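Local coordinates for extracellular protein 11-1 (Passalora fulva, PDB 6ZUS) that is a secreted fungal effector and avirulence protein that binds zinc and is probably recognised by resistance proteins of the host plant, at residues A10-V14 against Q37-W41; D23-F27 against K59-A63. All blocks are in the same frame, centred on the assembly; numbering follows the deposited sequence.

Contact 1 (A10-V14 against Q37-W41); sequences ALKWV and QFNLW
Residues 10-14 are extended, in the middle of strand 6-20. Residues 37-41 run off the C-terminal part of helix 31-40, with phi/psi -55/140 at Trp41. Leu40 N and Trp41 N bond to Gln37 O (2.9 Å) and Phe38 O (3.0 Å), each three residues back. The nearest CA pair is Trp13 and Phe38, 7.7 Å apart. Trp13 (chi1 t, chi2 99°) and Trp41 (chi1 m, chi2 3°) bury the most surface. Their five-membered rings are oblique, with centroids 5.7 Å apart and planes at 35°. Trp13 CB sits at the edge of the Trp41 ring, 3.7 Å from Trp41 NE1. This is a helix packed on one face of a four-stranded antiparallel sheet, and Leu109 of helix 101-109 also touches both tryptophans. The nearest Trp13 side-chain atom is about 4 Å from a bound zinc ion. Gln37 (chi1, chi2 m) folds over the Trp13 indole, its CG making a CH-pi contact 3.9 Å from the six-membered ring centroid. Leu11 CB reaches Trp41 CZ3 at 3.7 Å.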
ATOM      1  N   ALA A  10      -7.858  -0.381   0.370  1.00 20.00           N
ATOM      2  CA  ALA A  10      -6.983   0.255   1.373  1.00 20.87           C
ATOM      3  C   ALA A  10      -5.552  -0.229   1.085  1.00 19.31           C
ATOM      4  O   ALA A  10      -5.312  -1.417   1.216  1.00 20.24           O
ATOM      5  CB  ALA A  10      -7.412  -0.092   2.772  1.00 21.11           C
ATOM      6  N   LEU A  11      -4.673   0.673   0.681  1.00 19.85           N
ATOM      7  CA  LEU A  11      -3.258   0.374   0.270  1.00 18.64           C
ATOM      8  C   LEU A  11      -2.305   0.966   1.303  1.00 17.68           C
ATOM      9  O   LEU A  11      -2.568   2.086   1.849  1.00 16.99           O
ATOM     10  CB  LEU A  11      -2.976   0.985  -1.101  1.00 18.74           C
ATOM     11  CG  LEU A  11      -3.817   0.440  -2.260  1.00 18.20           C
ATOM     12  CD1 LEU A  11      -3.801   1.400  -3.412  1.00 20.88           C
ATOM     13  CD2 LEU A  11      -3.320  -0.913  -2.701  1.00 20.77           C
ATOM     14  N   LYS A  12      -1.197   0.291   1.502  1.00 17.60           N
ATOM     15  CA  LYS A  12      -0.146   0.804   2.414  1.00 18.00           C
ATOM     16  C   LYS A  12       1.226   0.321   1.945  1.00 15.75           C
ATOM     17  O   LYS A  12       1.389  -0.888   1.630  1.00 18.02           O
ATOM     18  CB  LYS A  12      -0.454   0.419   3.860  1.00 18.59           C
ATOM     19  CG  LYS A  12       0.551   0.956   4.846  1.00 22.89           C
ATOM     20  CD  LYS A  12       0.046   0.961   6.240  1.00 29.10           C
ATOM     21  CE  LYS A  12       0.218  -0.326   6.968  1.00 34.31           C
ATOM     22  NZ  LYS A  12       0.343  -0.061   8.430  1.00 43.10           N
ATOM     23  N   TRP A  13       2.101   1.296   1.804  1.00 16.47           N
ATOM     24  CA  TRP A  13       3.528   1.148   1.432  1.00 16.57           C
ATOM     25  C   TRP A  13       4.327   1.159   2.726  1.00 16.98           C
ATOM     26  O   TRP A  13       4.121   2.064   3.576  1.00 17.66           O
ATOM     27  CB  TRP A  13       3.915   2.287   0.525  1.00 17.78           C
ATOM     28  CG  TRP A  13       5.310   2.212   0.028  1.00 19.40           C
ATOM     29  CD1 TRP A  13       5.718   1.755  -1.194  1.00 21.15           C
ATOM     30  CD2 TRP A  13       6.480   2.710   0.705  1.00 18.72           C
ATOM     31  NE1 TRP A  13       7.062   1.925  -1.320  1.00 21.35           N
ATOM     32  CE2 TRP A  13       7.572   2.480  -0.170  1.00 20.62           C
ATOM     33  CE3 TRP A  13       6.722   3.329   1.938  1.00 19.78           C
ATOM     34  CZ2 TRP A  13       8.873   2.843   0.158  1.00 19.46           C
ATOM     35  CZ3 TRP A  13       8.022   3.670   2.276  1.00 18.80           C
ATOM     36  CH2 TRP A  13       9.069   3.422   1.394  1.00 20.28           C
ATOM     37  N   VAL A  14       5.199   0.186   2.925  1.00 16.41           N
ATOM     38  CA  VAL A  14       5.904   0.020   4.222  1.00 17.74           C
ATOM     39  C   VAL A  14       7.407  -0.130   3.993  1.00 18.55           C
ATOM     40  O   VAL A  14       7.798  -0.933   3.133  1.00 16.00           O
ATOM     41  CB  VAL A  14       5.341  -1.157   5.049  1.00 18.30           C
ATOM     42  CG1 VAL A  14       5.991  -1.179   6.428  1.00 17.48           C
ATOM     43  CG2 VAL A  14       3.813  -1.141   5.169  1.00 19.34           C
ATOM     44  N   GLN A  37       6.857   9.016  -1.527  1.00 24.16           N
ATOM     45  CA  GLN A  37       6.664   7.577  -1.903  1.00 24.46           C
ATOM     46  C   GLN A  37       5.247   7.408  -2.449  1.00 21.56           C
ATOM     47  O   GLN A  37       5.086   6.779  -3.513  1.00 21.90           O
ATOM     48  CB  GLN A  37       6.984   6.652  -0.723  1.00 23.72           C
ATOM     49  CG  GLN A  37       8.505   6.553  -0.523  1.00 24.35           C
ATOM     50  CD  GLN A  37       9.274   5.824  -1.597  1.00 24.44           C
ATOM     51  OE1 GLN A  37       8.741   5.130  -2.457  1.00 25.11           O
ATOM     52  NE2 GLN A  37      10.590   5.858  -1.494  1.00 31.21           N
ATOM     53  N   PHE A  38       4.243   7.963  -1.769  1.00 22.15           N
ATOM     54  CA  PHE A  38       2.849   7.901  -2.262  1.00 22.96           C
ATOM     55  C   PHE A  38       2.772   8.469  -3.694  1.00 21.97           C
ATOM     56  O   PHE A  38       2.118   7.891  -4.579  1.00 21.23           O
ATOM     57  CB  PHE A  38       1.885   8.604  -1.319  1.00 22.99           C
ATOM     58  CG  PHE A  38       0.528   8.804  -1.922  1.00 21.82           C
ATOM     59  CD1 PHE A  38      -0.382   7.759  -1.978  1.00 21.90           C
ATOM     60  CD2 PHE A  38       0.181  10.028  -2.490  1.00 23.78           C
ATOM     61  CE1 PHE A  38      -1.618   7.933  -2.558  1.00 22.03           C
ATOM     62  CE2 PHE A  38      -1.065  10.209  -3.058  1.00 25.83           C
ATOM     63  CZ  PHE A  38      -1.948   9.156  -3.119  1.00 24.97           C
ATOM     64  N   ASN A  39       3.421   9.592  -3.949  1.00 23.94           N
ATOM     65  CA  ASN A  39       3.414  10.238  -5.293  1.00 24.79           C
ATOM     66  C   ASN A  39       3.982   9.294  -6.363  1.00 23.47           C
ATOM     67  O   ASN A  39       3.598   9.441  -7.509  1.00 23.70           O
ATOM     68  CB  ASN A  39       4.149  11.578  -5.260  1.00 28.15           C
ATOM     69  CG  ASN A  39       3.382  12.625  -4.469  1.00 33.26           C
ATOM     70  OD1 ASN A  39       2.181  12.476  -4.192  1.00 31.07           O
ATOM     71  ND2 ASN A  39       4.078  13.694  -4.112  1.00 35.63           N
ATOM     72  N   LEU A  40       4.843   8.311  -6.014  1.00 20.31           N
ATOM     73  CA  LEU A  40       5.396   7.353  -7.011  1.00 20.72           C
ATOM     74  C   LEU A  40       4.448   6.190  -7.311  1.00 19.20           C
ATOM     75  O   LEU A  40       4.707   5.445  -8.274  1.00 19.38           O
ATOM     76  CB  LEU A  40       6.702   6.803  -6.459  1.00 24.44           C
ATOM     77  CG  LEU A  40       7.833   7.826  -6.389  1.00 29.78           C
ATOM     78  CD1 LEU A  40       9.034   7.231  -5.656  1.00 31.45           C
ATOM     79  CD2 LEU A  40       8.207   8.277  -7.807  1.00 29.53           C
ATOM     80  N   TRP A  41       3.423   5.962  -6.492  1.00 18.10           N
ATOM     81  CA  TRP A  41       2.441   4.889  -6.792  1.00 18.58           C
ATOM     82  C   TRP A  41       1.874   5.109  -8.196  1.00 20.65           C
ATOM     83  O   TRP A  41       1.621   6.279  -8.569  1.00 21.50           O
ATOM     84  CB  TRP A  41       1.291   4.801  -5.781  1.00 17.75           C
ATOM     85  CG  TRP A  41       1.675   4.524  -4.366  1.00 17.42           C
ATOM     86  CD1 TRP A  41       2.919   4.396  -3.824  1.00 17.43           C
ATOM     87  CD2 TRP A  41       0.731   4.377  -3.295  1.00 17.63           C
ATOM     88  NE1 TRP A  41       2.809   4.143  -2.482  1.00 18.25           N
ATOM     89  CE2 TRP A  41       1.478   4.141  -2.125  1.00 17.07           C
ATOM     90  CE3 TRP A  41      -0.675   4.420  -3.216  1.00 18.24           C
ATOM     91  CZ2 TRP A  41       0.842   3.969  -0.882  1.00 17.84           C
ATOM     92  CZ3 TRP A  41      -1.290   4.198  -2.004  1.00 17.45           C
ATOM     93  CH2 TRP A  41      -0.538   3.976  -0.848  1.00 18.53           C
TER

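Contact 2 (D23-F27 against K59-A63); sequences DNCNF and KIQEA
Residues 59-63 lie within strand 57-64, an outermost strand of the sheet. Residues 23-27 are a loop that tightens into a 3-10 turn at 25-27, closed by Phe27 N to Asn24 O at 3.0 Å. The nearest CA pair is Cys25 and Glu62, 6.1 Å apart. Side chains alternate along the strand, so Ile60 and Glu62 point toward the loop and Gln61 points away. Ile60 (chi1 m, chi2 t) makes the apolar contact: its CG2 lies 3.7 Å from Cys25 CB. Gln61 takes part through its backbone, with Gln61 O 3.8 Å from Cys25 SG. Glu62 buries the most surface on the strand. Its chi1 and chi2 are both t, which extends the carboxylate to the start of the turn. Glu62 OE1 accepts a hydrogen bond from Cys25 N at 2.8 Å (angle 167°). The same OE1 accepts one from water 1 at 2.8 Å, and this water accepts from Asn26 N at 3.2 Å. Glu62 CB and Cys25 SG are 3.4 Å apart. Cys25 (chi1 m) forms a disulfide with Cys74 of strand 71-86, which pairs antiparallel with 57-64. Such disulfide-pinned loops are common in small secreted, cysteine-rich proteins. Lys72 of strand 71-86 makes a salt bridge with Glu62 OE2 and a hydrogen bond with Asp23 O, so the loop between strand 6-20 and helix 31-40 is tied to both strands.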
ATOM      1  N   ASP A  23      19.341   6.268  18.524  1.00 24.83           N
ATOM      2  CA  ASP A  23      18.688   7.146  17.525  1.00 21.85           C
ATOM      3  C   ASP A  23      17.155   7.054  17.645  1.00 21.21           C
ATOM      4  O   ASP A  23      16.624   6.124  18.326  1.00 22.17           O
ATOM      5  CB  ASP A  23      19.163   6.767  16.124  1.00 23.30           C
ATOM      6  CG  ASP A  23      20.608   7.130  15.783  1.00 26.77           C
ATOM      7  OD1 ASP A  23      21.312   7.640  16.683  1.00 28.30           O
ATOM      8  OD2 ASP A  23      20.963   7.015  14.612  1.00 28.46           O
ATOM      9  N   ASN A  24      16.477   7.917  16.896  1.00 20.81           N
ATOM     10  CA  ASN A  24      14.995   7.942  16.785  1.00 21.06           C
ATOM     11  C   ASN A  24      14.583   7.705  15.332  1.00 19.87           C
ATOM     12  O   ASN A  24      15.287   8.140  14.404  1.00 20.31           O
ATOM     13  CB  ASN A  24      14.424   9.246  17.346  1.00 25.61           C
ATOM     14  CG  ASN A  24      14.769   9.490  18.811  1.00 28.03           C
ATOM     15  OD1 ASN A  24      14.900  10.648  19.214  1.00 38.32           O
ATOM     16  ND2 ASN A  24      14.976   8.445  19.588  1.00 24.56           N
ATOM     17  N   CYS A  25      13.413   7.102  15.111  1.00 22.67           N
ATOM     18  CA  CYS A  25      12.961   6.763  13.724  1.00 24.54           C
ATOM     19  C   CYS A  25      12.727   8.036  12.929  1.00 20.72           C
ATOM     20  O   CYS A  25      12.929   8.007  11.715  1.00 22.58           O
ATOM     21  CB  CYS A  25      11.722   5.870  13.710  1.00 29.06           C
ATOM     22  SG  CYS A  25      12.133   4.251  14.439  1.00 36.11           S
ATOM     23  N   ASN A  26      12.308   9.114  13.601  1.00 22.15           N
ATOM     24  CA  ASN A  26      12.072  10.417  12.913  1.00 22.67           C
ATOM     25  C   ASN A  26      13.403  11.140  12.610  1.00 23.30           C
ATOM     26  O   ASN A  26      13.332  12.270  12.075  1.00 24.54           O
ATOM     27  CB  ASN A  26      11.090  11.302  13.679  1.00 25.04           C
ATOM     28  CG  ASN A  26      11.573  11.754  15.035  1.00 27.93           C
ATOM     29  OD1 ASN A  26      12.778  11.785  15.324  1.00 25.25           O
ATOM     30  ND2 ASN A  26      10.614  12.168  15.860  1.00 32.76           N
ATOM     31  N   PHE A  27      14.574  10.547  12.851  1.00 20.91           N
ATOM     32  CA  PHE A  27      15.820  11.033  12.185  1.00 20.39           C
ATOM     33  C   PHE A  27      15.912  10.460  10.753  1.00 22.29           C
ATOM     34  O   PHE A  27      16.720  10.927   9.982  1.00 24.26           O
ATOM     35  CB  PHE A  27      17.082  10.607  12.920  1.00 22.07           C
ATOM     36  CG  PHE A  27      17.211  11.056  14.355  1.00 21.29           C
ATOM     37  CD1 PHE A  27      16.528  12.170  14.818  1.00 21.43           C
ATOM     38  CD2 PHE A  27      18.137  10.438  15.186  1.00 24.53           C
ATOM     39  CE1 PHE A  27      16.654  12.569  16.144  1.00 25.25           C
ATOM     40  CE2 PHE A  27      18.283  10.843  16.507  1.00 25.53           C
ATOM     41  CZ  PHE A  27      17.542  11.916  16.979  1.00 25.08           C
ATOM     42  N   LYS A  59       2.872   7.532   8.431  1.00 23.86           N
ATOM     43  CA  LYS A  59       2.919   7.067   9.827  1.00 25.52           C
ATOM     44  C   LYS A  59       4.349   6.623  10.105  1.00 23.85           C
ATOM     45  O   LYS A  59       5.010   6.070   9.195  1.00 19.55           O
ATOM     46  CB  LYS A  59       1.920   5.936  10.043  1.00 32.80           C
ATOM     47  CG  LYS A  59       1.767   5.484  11.483  1.00 47.78           C
ATOM     48  CD  LYS A  59       1.379   4.006  11.622  1.00 69.67           C
ATOM     49  CE  LYS A  59       0.051   3.639  10.977  1.00 86.29           C
ATOM     50  NZ  LYS A  59      -0.521   2.384  11.536  1.00 92.37           N
ATOM     51  N   ILE A  60       4.797   6.811  11.343  1.00 22.61           N
ATOM     52  CA  ILE A  60       6.155   6.386  11.804  1.00 21.90           C
ATOM     53  C   ILE A  60       5.937   5.679  13.142  1.00 24.45           C
ATOM     54  O   ILE A  60       5.223   6.234  14.004  1.00 24.66           O
ATOM     55  CB  ILE A  60       7.099   7.590  11.888  1.00 26.29           C
ATOM     56  CG1 ILE A  60       7.223   8.321  10.547  1.00 27.21           C
ATOM     57  CG2 ILE A  60       8.462   7.179  12.454  1.00 29.37           C
ATOM     58  CD1 ILE A  60       8.056   9.613  10.608  1.00 29.91           C
ATOM     59  N   GLN A  61       6.391   4.451  13.250  1.00 21.27           N
ATOM     60  CA  GLN A  61       6.304   3.618  14.469  1.00 21.95           C
ATOM     61  C   GLN A  61       7.749   3.250  14.846  1.00 22.04           C
ATOM     62  O   GLN A  61       8.581   3.008  13.928  1.00 20.80           O
ATOM     63  CB  GLN A  61       5.569   2.291  14.261  1.00 24.87           C
ATOM     64  CG  GLN A  61       4.172   2.416  13.706  1.00 30.31           C
ATOM     65  CD  GLN A  61       3.672   1.051  13.266  1.00 33.19           C
ATOM     66  OE1 GLN A  61       3.500   0.140  14.094  1.00 30.52           O
ATOM     67  NE2 GLN A  61       3.503   0.904  11.948  1.00 28.48           N
ATOM     68  N   GLU A  62       8.012   3.148  16.140  1.00 20.13           N
ATOM     69  CA  GLU A  62       9.342   2.847  16.706  1.00 24.02           C
ATOM     70  C   GLU A  62       9.120   1.935  17.911  1.00 23.98           C
ATOM     71  O   GLU A  62       8.205   2.215  18.737  1.00 21.49           O
ATOM     72  CB  GLU A  62       9.989   4.188  17.109  1.00 28.49           C
ATOM     73  CG  GLU A  62      11.331   4.095  17.824  1.00 34.00           C
ATOM     74  CD  GLU A  62      11.859   5.454  18.301  1.00 35.00           C
ATOM     75  OE1 GLU A  62      12.121   6.366  17.459  1.00 30.95           O
ATOM     76  OE2 GLU A  62      12.014   5.597  19.534  1.00 33.70           O
ATOM     77  N   ALA A  63       9.968   0.933  18.068  1.00 24.87           N
ATOM     78  CA  ALA A  63       9.960   0.049  19.256  1.00 23.94           C
ATOM     79  C   ALA A  63      11.368  -0.508  19.415  1.00 23.50           C
ATOM     80  O   ALA A  63      12.012  -0.791  18.414  1.00 21.96           O
ATOM     81  CB  ALA A  63       8.934  -1.059  19.094  1.00 25.63           C
TER
HETATM   82  O   HOH W   1      10.957   8.657  16.427  1.00 32.98           O

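Overall arrangement
The chain starts into strand 6-20, a central strand of the four-stranded antiparallel sheet. It then runs through loop 23-27 into helix 31-40. Contact 1 closes this first excursion by bringing 37-41 back onto 10-14. The chain goes on to the outer strand 57-64, where contact 2 closes a second loop between 23-27 and 59-63. The segments alternate along the sequence, so the two loops cross. Contact 1 lies near the middle of the molecule and is buried; contact 2 is at the surface. Their centres are 18 Å apart, yet Lys12 NZ and Lys59 NZ, like charges, lie 4.0 Å apart. Together they tie the connection between strands 6-20 and 57-64 to one sheet at two places.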